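Long-range contacts in mediator of RNA polymerase II transcription subunit 18 (Schizosaccharomyces pombe, PDB 3C0T), which serves as a subunit of Mediator, the coactivator complex that relays signals from gene-specific regulatory proteins to the basal RNA polymerase II machinery: residues V18-L26 with K193-D201; P29-R40 with E119-E130. All blocks are in the same frame, centred on the assembly; numbering follows the deposited sequence.

Interaction 1 (V18-L26 with K193-D201)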
# COMPACT_ATOMS: atom_id res chain seq x y z
N VAL A 18 13.22 -14.69 1.73
CA VAL A 18 13.29 -13.32 1.24
C VAL A 18 13.39 -12.33 2.39
O VAL A 18 14.16 -11.38 2.33
CB VAL A 18 12.08 -12.98 0.37
CG1 VAL A 18 12.04 -11.48 0.08
CG2 VAL A 18 12.17 -13.77 -0.94
N VAL A 19 12.63 -12.57 3.45
CA VAL A 19 12.67 -11.68 4.59
C VAL A 19 14.07 -11.71 5.20
O VAL A 19 14.62 -10.66 5.53
CB VAL A 19 11.61 -12.08 5.65
CG1 VAL A 19 11.83 -11.30 6.94
CG2 VAL A 19 10.23 -11.78 5.10
N ASN A 20 14.65 -12.90 5.36
CA ASN A 20 16.00 -12.97 5.92
C ASN A 20 16.99 -12.23 5.01
O ASN A 20 17.90 -11.56 5.49
CB ASN A 20 16.44 -14.43 6.11
CG ASN A 20 15.74 -15.11 7.28
OD1 ASN A 20 15.50 -14.48 8.33
ND2 ASN A 20 15.44 -16.40 7.12
N SER A 21 16.81 -12.35 3.69
CA SER A 21 17.69 -11.66 2.75
C SER A 21 17.53 -10.15 2.93
O SER A 21 18.51 -9.40 2.90
CB SER A 21 17.35 -12.02 1.30
OG SER A 21 17.70 -13.36 1.00
N LEU A 22 16.28 -9.70 3.13
CA LEU A 22 16.01 -8.29 3.32
C LEU A 22 16.62 -7.80 4.62
O LEU A 22 17.08 -6.65 4.71
CB LEU A 22 14.50 -8.03 3.32
CG LEU A 22 13.72 -8.23 2.01
CD1 LEU A 22 12.21 -8.15 2.30
CD2 LEU A 22 14.12 -7.17 1.00
N SER A 23 16.64 -8.66 5.64
CA SER A 23 17.20 -8.29 6.94
C SER A 23 18.72 -8.28 6.89
O SER A 23 19.38 -7.59 7.66
CB SER A 23 16.75 -9.26 8.04
OG SER A 23 15.41 -9.00 8.43
N LYS A 24 19.27 -9.06 5.97
CA LYS A 24 20.71 -9.15 5.82
C LYS A 24 21.25 -7.97 5.01
O LYS A 24 22.38 -7.54 5.24
CB LYS A 24 21.08 -10.47 5.13
CG LYS A 24 22.52 -10.56 4.67
CD LYS A 24 22.79 -11.91 4.01
CE LYS A 24 24.07 -11.90 3.17
NZ LYS A 24 23.94 -11.04 1.95
N THR A 25 20.46 -7.45 4.08
CA THR A 25 20.92 -6.34 3.24
C THR A 25 20.35 -4.95 3.53
O THR A 25 20.95 -3.96 3.12
CB THR A 25 20.68 -6.65 1.75
OG1 THR A 25 19.28 -6.61 1.46
CG2 THR A 25 21.21 -8.03 1.40
N LEU A 26 19.22 -4.87 4.22
CA LEU A 26 18.61 -3.57 4.49
C LEU A 26 18.48 -3.23 5.97
O LEU A 26 18.77 -4.06 6.83
CB LEU A 26 17.21 -3.51 3.87
CG LEU A 26 17.08 -3.89 2.40
CD1 LEU A 26 15.63 -3.81 1.97
CD2 LEU A 26 17.93 -2.93 1.56
N LYS A 193 17.00 -1.65 -6.34
CA LYS A 193 16.62 -2.68 -7.29
C LYS A 193 17.72 -3.72 -7.48
O LYS A 193 17.47 -4.93 -7.39
CB LYS A 193 16.27 -2.06 -8.64
CG LYS A 193 15.74 -3.04 -9.69
CD LYS A 193 15.66 -2.36 -11.05
CE LYS A 193 14.65 -3.03 -11.98
NZ LYS A 193 14.96 -4.46 -12.25
N THR A 194 18.95 -3.28 -7.76
CA THR A 194 20.02 -4.24 -7.97
C THR A 194 20.39 -4.91 -6.65
O THR A 194 20.82 -6.06 -6.62
CB THR A 194 21.30 -3.61 -8.64
OG1 THR A 194 22.38 -3.58 -7.70
CG2 THR A 194 21.01 -2.23 -9.13
N LEU A 195 20.20 -4.20 -5.55
CA LEU A 195 20.51 -4.79 -4.25
C LEU A 195 19.55 -5.96 -3.95
O LEU A 195 19.93 -6.90 -3.24
CB LEU A 195 20.40 -3.75 -3.14
CG LEU A 195 21.54 -3.66 -2.13
CD1 LEU A 195 21.05 -2.90 -0.90
CD2 LEU A 195 22.00 -5.03 -1.73
N LEU A 196 18.33 -5.92 -4.48
CA LEU A 196 17.33 -6.97 -4.23
C LEU A 196 17.10 -7.91 -5.42
O LEU A 196 16.29 -8.84 -5.34
CB LEU A 196 15.97 -6.37 -3.86
CG LEU A 196 15.81 -5.27 -2.80
CD1 LEU A 196 14.34 -5.20 -2.41
CD2 LEU A 196 16.66 -5.56 -1.58
N SER A 197 17.80 -7.65 -6.52
CA SER A 197 17.66 -8.44 -7.74
C SER A 197 18.06 -9.90 -7.58
O SER A 197 17.67 -10.74 -8.38
CB SER A 197 18.49 -7.82 -8.86
OG SER A 197 19.86 -7.81 -8.50
N ALA A 198 18.85 -10.19 -6.55
CA ALA A 198 19.29 -11.56 -6.32
C ALA A 198 18.16 -12.44 -5.81
O ALA A 198 18.24 -13.67 -5.88
CB ALA A 198 20.45 -11.58 -5.31
N PHE A 199 17.09 -11.82 -5.29
CA PHE A 199 15.98 -12.61 -4.78
C PHE A 199 14.57 -12.11 -5.06
O PHE A 199 13.62 -12.61 -4.49
CB PHE A 199 16.15 -12.83 -3.27
CG PHE A 199 16.43 -11.57 -2.50
CD1 PHE A 199 15.40 -10.69 -2.18
CD2 PHE A 199 17.72 -11.27 -2.09
CE1 PHE A 199 15.66 -9.53 -1.47
CE2 PHE A 199 18.00 -10.12 -1.37
CZ PHE A 199 16.97 -9.24 -1.06
N CYS A 200 14.44 -11.13 -5.95
CA CYS A 200 13.11 -10.63 -6.30
C CYS A 200 13.17 -9.67 -7.47
O CYS A 200 13.98 -8.74 -7.48
CB CYS A 200 12.45 -9.91 -5.12
SG CYS A 200 10.76 -9.35 -5.52
N ASP A 201 12.31 -9.89 -8.46
CA ASP A 201 12.29 -9.02 -9.62
C ASP A 201 11.37 -7.83 -9.38
O ASP A 201 10.18 -7.99 -9.13
CB ASP A 201 11.83 -9.80 -10.86
CG ASP A 201 11.82 -8.94 -12.11
OD1 ASP A 201 12.86 -8.31 -12.44
OD2 ASP A 201 10.76 -8.89 -12.79

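Interaction 2 (P29-R40 with E119-E130)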
# COMPACT_ATOMS: atom_id res chain seq x y z
N PRO A 29 13.56 -4.50 10.18
CA PRO A 29 12.27 -3.98 9.74
C PRO A 29 11.40 -3.47 10.88
O PRO A 29 11.76 -3.60 12.05
CB PRO A 29 11.64 -5.19 9.07
CG PRO A 29 12.02 -6.28 10.05
CD PRO A 29 13.47 -5.95 10.44
N LYS A 30 10.26 -2.90 10.52
CA LYS A 30 9.30 -2.44 11.52
C LYS A 30 8.00 -3.07 11.04
O LYS A 30 7.76 -3.15 9.84
CB LYS A 30 9.21 -0.91 11.55
CG LYS A 30 8.25 -0.28 10.55
CD LYS A 30 8.21 1.24 10.73
CE LYS A 30 7.26 1.90 9.73
NZ LYS A 30 7.35 3.39 9.75
N THR A 31 7.18 -3.55 11.97
CA THR A 31 5.94 -4.18 11.56
C THR A 31 4.97 -3.15 11.02
O THR A 31 5.01 -1.98 11.38
CB THR A 31 5.24 -4.91 12.72
OG1 THR A 31 4.82 -3.96 13.70
CG2 THR A 31 6.18 -5.90 13.38
N ILE A 32 4.11 -3.62 10.13
CA ILE A 32 3.10 -2.80 9.50
C ILE A 32 1.75 -3.50 9.68
O ILE A 32 1.60 -4.68 9.34
CB ILE A 32 3.33 -2.67 7.97
CG1 ILE A 32 4.60 -1.85 7.68
CG2 ILE A 32 2.09 -2.09 7.31
CD1 ILE A 32 4.54 -0.40 8.13
N LEU A 33 0.78 -2.79 10.26
CA LEU A 33 -0.57 -3.33 10.40
C LEU A 33 -1.49 -2.11 10.28
O LEU A 33 -1.64 -1.34 11.23
CB LEU A 33 -0.78 -4.03 11.74
CG LEU A 33 -2.09 -4.84 11.74
CD1 LEU A 33 -1.95 -6.01 10.77
CD2 LEU A 33 -2.41 -5.35 13.13
N GLU A 34 -2.08 -1.94 9.10
CA GLU A 34 -2.95 -0.79 8.83
C GLU A 34 -4.37 -1.17 8.41
O GLU A 34 -4.58 -2.20 7.76
CB GLU A 34 -2.34 0.07 7.72
CG GLU A 34 -0.87 0.39 7.90
CD GLU A 34 -0.21 0.97 6.65
OE1 GLU A 34 -0.60 0.58 5.52
OE2 GLU A 34 0.72 1.79 6.80
N PHE A 35 -5.33 -0.34 8.79
CA PHE A 35 -6.72 -0.56 8.40
C PHE A 35 -7.02 0.54 7.38
O PHE A 35 -6.87 1.73 7.67
CB PHE A 35 -7.66 -0.43 9.60
CG PHE A 35 -8.99 -1.09 9.39
CD1 PHE A 35 -9.27 -2.32 9.99
CD2 PHE A 35 -9.94 -0.52 8.57
CE1 PHE A 35 -10.50 -2.97 9.76
CE2 PHE A 35 -11.17 -1.15 8.33
CZ PHE A 35 -11.45 -2.38 8.93
N TRP A 36 -7.43 0.14 6.18
CA TRP A 36 -7.75 1.09 5.12
C TRP A 36 -9.22 1.04 4.77
O TRP A 36 -9.78 -0.04 4.59
CB TRP A 36 -6.97 0.77 3.84
CG TRP A 36 -5.51 1.05 3.89
CD1 TRP A 36 -4.54 0.25 4.43
CD2 TRP A 36 -4.83 2.21 3.37
NE1 TRP A 36 -3.31 0.84 4.28
CE2 TRP A 36 -3.46 2.04 3.63
CE3 TRP A 36 -5.26 3.37 2.71
CZ2 TRP A 36 -2.50 2.99 3.26
CZ3 TRP A 36 -4.30 4.32 2.33
CH2 TRP A 36 -2.93 4.12 2.61
N VAL A 37 -9.84 2.22 4.66
CA VAL A 37 -11.24 2.31 4.26
C VAL A 37 -11.23 3.32 3.11
O VAL A 37 -10.65 4.41 3.22
CB VAL A 37 -12.17 2.79 5.41
CG1 VAL A 37 -11.76 2.13 6.71
CG2 VAL A 37 -12.13 4.29 5.55
N VAL A 38 -11.84 2.95 1.99
CA VAL A 38 -11.86 3.81 0.83
C VAL A 38 -13.26 4.37 0.56
O VAL A 38 -14.25 3.66 0.66
CB VAL A 38 -11.36 3.03 -0.41
CG1 VAL A 38 -11.32 3.94 -1.63
CG2 VAL A 38 -9.99 2.45 -0.13
N TYR A 39 -13.31 5.66 0.24
CA TYR A 39 -14.58 6.35 -0.05
C TYR A 39 -14.57 6.95 -1.45
O TYR A 39 -13.57 7.52 -1.89
CB TYR A 39 -14.83 7.48 0.95
CG TYR A 39 -15.31 7.00 2.29
CD1 TYR A 39 -14.41 6.50 3.23
CD2 TYR A 39 -16.66 7.03 2.62
CE1 TYR A 39 -14.85 6.04 4.47
CE2 TYR A 39 -17.11 6.57 3.86
CZ TYR A 39 -16.20 6.08 4.78
OH TYR A 39 -16.63 5.62 6.00
N ARG A 40 -15.69 6.81 -2.14
CA ARG A 40 -15.79 7.34 -3.49
C ARG A 40 -16.84 8.44 -3.52
O ARG A 40 -17.74 8.47 -2.67
CB ARG A 40 -16.20 6.23 -4.45
CG ARG A 40 -17.56 5.68 -4.12
CD ARG A 40 -17.95 4.54 -5.01
NE ARG A 40 -19.29 4.08 -4.66
CZ ARG A 40 -19.93 3.09 -5.26
NH1 ARG A 40 -21.16 2.76 -4.87
NH2 ARG A 40 -19.35 2.44 -6.26
N GLU A 119 -19.21 8.22 -0.28
CA GLU A 119 -19.83 7.03 0.27
C GLU A 119 -18.82 5.89 0.33
O GLU A 119 -17.90 5.81 -0.49
CB GLU A 119 -21.05 6.62 -0.57
CG GLU A 119 -20.73 6.29 -2.02
CD GLU A 119 -21.97 5.92 -2.83
OE1 GLU A 119 -21.82 5.53 -4.01
OE2 GLU A 119 -23.10 6.03 -2.29
N PHE A 120 -18.99 5.01 1.30
CA PHE A 120 -18.11 3.87 1.49
C PHE A 120 -18.01 2.97 0.26
O PHE A 120 -19.02 2.55 -0.30
CB PHE A 120 -18.60 3.04 2.68
CG PHE A 120 -17.80 1.78 2.90
CD1 PHE A 120 -16.50 1.84 3.38
CD2 PHE A 120 -18.35 0.54 2.59
CE1 PHE A 120 -15.74 0.68 3.54
CE2 PHE A 120 -17.60 -0.63 2.75
CZ PHE A 120 -16.30 -0.56 3.23
N SER A 121 -16.79 2.67 -0.16
CA SER A 121 -16.56 1.79 -1.30
C SER A 121 -16.12 0.41 -0.80
O SER A 121 -16.86 -0.57 -0.93
CB SER A 121 -15.48 2.37 -2.21
OG SER A 121 -15.16 1.46 -3.25
N HIS A 122 -14.92 0.34 -0.24
CA HIS A 122 -14.39 -0.92 0.28
C HIS A 122 -13.35 -0.68 1.37
O HIS A 122 -12.94 0.46 1.61
CB HIS A 122 -13.74 -1.73 -0.85
CG HIS A 122 -12.67 -0.99 -1.59
ND1 HIS A 122 -12.94 0.10 -2.39
CD2 HIS A 122 -11.34 -1.18 -1.65
CE1 HIS A 122 -11.82 0.55 -2.91
NE2 HIS A 122 -10.83 -0.21 -2.48
N GLU A 123 -12.95 -1.75 2.03
CA GLU A 123 -11.95 -1.65 3.09
C GLU A 123 -11.11 -2.92 3.13
O GLU A 123 -11.53 -3.98 2.67
CB GLU A 123 -12.63 -1.46 4.45
CG GLU A 123 -13.51 -2.63 4.87
CD GLU A 123 -14.08 -2.44 6.27
OE1 GLU A 123 -14.31 -1.28 6.66
OE2 GLU A 123 -14.31 -3.45 6.97
N TYR A 124 -9.90 -2.79 3.67
CA TYR A 124 -9.02 -3.93 3.79
C TYR A 124 -7.95 -3.64 4.83
O TYR A 124 -7.83 -2.53 5.35
CB TYR A 124 -8.36 -4.29 2.44
CG TYR A 124 -7.68 -3.14 1.75
CD1 TYR A 124 -8.40 -2.25 0.96
CD2 TYR A 124 -6.31 -2.91 1.92
CE1 TYR A 124 -7.79 -1.16 0.36
CE2 TYR A 124 -5.68 -1.82 1.32
CZ TYR A 124 -6.43 -0.95 0.53
OH TYR A 124 -5.82 0.12 -0.08
N ILE A 125 -7.17 -4.67 5.12
CA ILE A 125 -6.11 -4.57 6.10
C ILE A 125 -4.77 -4.92 5.46
O ILE A 125 -4.69 -5.81 4.62
CB ILE A 125 -6.40 -5.54 7.28
CG1 ILE A 125 -7.54 -4.97 8.13
CG2 ILE A 125 -5.14 -5.78 8.11
CD1 ILE A 125 -8.02 -5.89 9.23
N ILE A 126 -3.73 -4.18 5.84
CA ILE A 126 -2.39 -4.44 5.31
C ILE A 126 -1.53 -4.97 6.45
O ILE A 126 -1.42 -4.35 7.52
CB ILE A 126 -1.70 -3.17 4.74
CG1 ILE A 126 -2.46 -2.66 3.50
CG2 ILE A 126 -0.27 -3.51 4.34
CD1 ILE A 126 -2.63 -3.70 2.40
N GLN A 127 -0.94 -6.13 6.20
CA GLN A 127 -0.07 -6.81 7.13
C GLN A 127 1.30 -6.95 6.46
O GLN A 127 1.38 -7.46 5.34
CB GLN A 127 -0.63 -8.21 7.41
CG GLN A 127 0.32 -9.14 8.17
CD GLN A 127 -0.04 -10.61 7.98
OE1 GLN A 127 -0.06 -11.38 8.94
NE2 GLN A 127 -0.31 -11.02 6.75
N GLY A 128 2.36 -6.53 7.14
CA GLY A 128 3.67 -6.67 6.53
C GLY A 128 4.82 -6.10 7.32
O GLY A 128 4.68 -5.72 8.49
N LEU A 129 5.98 -6.03 6.66
CA LEU A 129 7.20 -5.51 7.24
C LEU A 129 7.72 -4.37 6.39
O LEU A 129 7.52 -4.33 5.18
CB LEU A 129 8.27 -6.62 7.31
CG LEU A 129 8.03 -7.72 8.34
CD1 LEU A 129 9.01 -8.88 8.14
CD2 LEU A 129 8.16 -7.13 9.74
N GLU A 130 8.40 -3.43 7.03
CA GLU A 130 8.94 -2.30 6.31
C GLU A 130 10.42 -2.14 6.61
O GLU A 130 10.84 -2.18 7.77
CB GLU A 130 8.18 -1.03 6.68
CG GLU A 130 8.11 -0.04 5.55
CD GLU A 130 7.14 1.10 5.83
OE1 GLU A 130 7.40 1.88 6.77
OE2 GLU A 130 6.12 1.21 5.10

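Interaction 1 (V18-L26 with K193-D201)
Phe-199 lays one face of its ring against helix 15-25, and Ser-21 meets it there with its CB. This CH-pi contact is close and a little off-centre: Ser-21 CB lies 3.5 Å from the centroid of the Phe-199 ring, 20° off the normal, and leans to the CE2 side. The serine OG turns back along its own helix and bonds the carbonyl of Ala-17. Phe-199 holds CG between its backbone N and carbonyl carbon (chi1 50°), a setting that carries the ring back over its own turn, with Leu-196 O above the opposite face.

Apolar side chains make up most of the rest. Leu-22 CD2 comes in at the ring edge, 3.7 Å from Phe-199 CE1, and also touches Leu-196 CD1 at 3.9 Å, the two side chains roughly perpendicular. Val-18 CG1 approaches Phe-199 CD1 obliquely at 4.1 Å. Further along, Leu-26 CD2 and Leu-195 CD1 are 4.0 Å apart on side chains that run antiparallel alongside each other. With the ring cut back to an alanine at Phe-199, Ser-21 CB, Leu-22 CD2 and Val-18 CG1 would probably lose their shared partner and a gap would open between helix and turn.

Among polar groups, Thr-25 OG1 donates to Ser-21 O at 3.2 Å, and Thr-25 N reaches that oxygen from the opposite face of its carbonyl plane; the threonine hydroxyl is thus tied to its own helix.

This is helix-to-turn packing, joining helix 15-25 to the C-terminal end of helix 179-196 beside the antiparallel sheet. Leu-22 packs on Tyr-131, and Leu-26 and Leu-195 on Phe-133, both of strand 118-133; Val-18 packs on Val-10 of strand 2-10.

Interaction 2 (P29-R40 with E119-E130)
A classic beta bulge interrupts this long antiparallel pair: Ser-121 and His-122 both face Val-38. Val-38 N donates to His-122 O at 2.7 Å, an almost straight bond, whereas Val-38 O accepts from Ser-121 N at 2.8 Å. Ser-121 OG and His-122 ND1 share a hydrogen bond in the imidazole plane, which fixes the ring's turn, and Val-38 CB sits over one imidazole face, 3.9 Å from the His-122 centroid. His-122 NE2 bonds the backbone of another protein's chain, which also packs on Tyr-124 and Ile-126.

Tyr-124, its CG between backbone N and carbonyl carbon (chi1 52°), swings its ring across to Trp-36 CB, 3.9 Å from the centroid; the five-membered ring of Trp-36 is almost parallel to it (8°) but widely offset, hardly a stack. Trp-36 NE1 donates to Glu-34 OE1 at 3.0 Å, within the indole plane but from above the carboxylate, and Arg-139 pairs with the same oxygen. On the other face, Ile-125 CG1 meets Phe-35 CD1 at 3.7 Å.

A salt bridge lies near each end of the paired segments. Arg-40 NE and NH1 share Glu-119 OE1 through weak, bent bonds, and Lys-30 NZ lies 3.3 Å from Glu-130 OE1, while Glu-130 OE2 turns to Arg-139.

Strand 56-61 pairs with the other edge of 27-41, and strand 136-146 with that of 118-133, placing the pair inside the antiparallel sheet; helix 109-115 covers Tyr-39.

Overall arrangement
Helix 15-25 runs almost directly into strand 27-41, so the first segments of the two interactions follow each other in the chain, and both strands of interaction 2 fall, in sequence, between the two segments of interaction 1. Their centres are about 24 Å apart, yet their ends touch: Val-19 CG1 packs 3.9 Å from Leu-129 CD1, and Ser-23 OG lies 4.1 Å from Pro-29 CD. The same strand 118-133 that pairs in interaction 2 continues on to pack against both segments of interaction 1. Interaction 1 is peripheral, its centre about 19 Å from the centre of the chain, whereas that of interaction 2 lies about 7 Å from it and carries the face that meets another protein's chain.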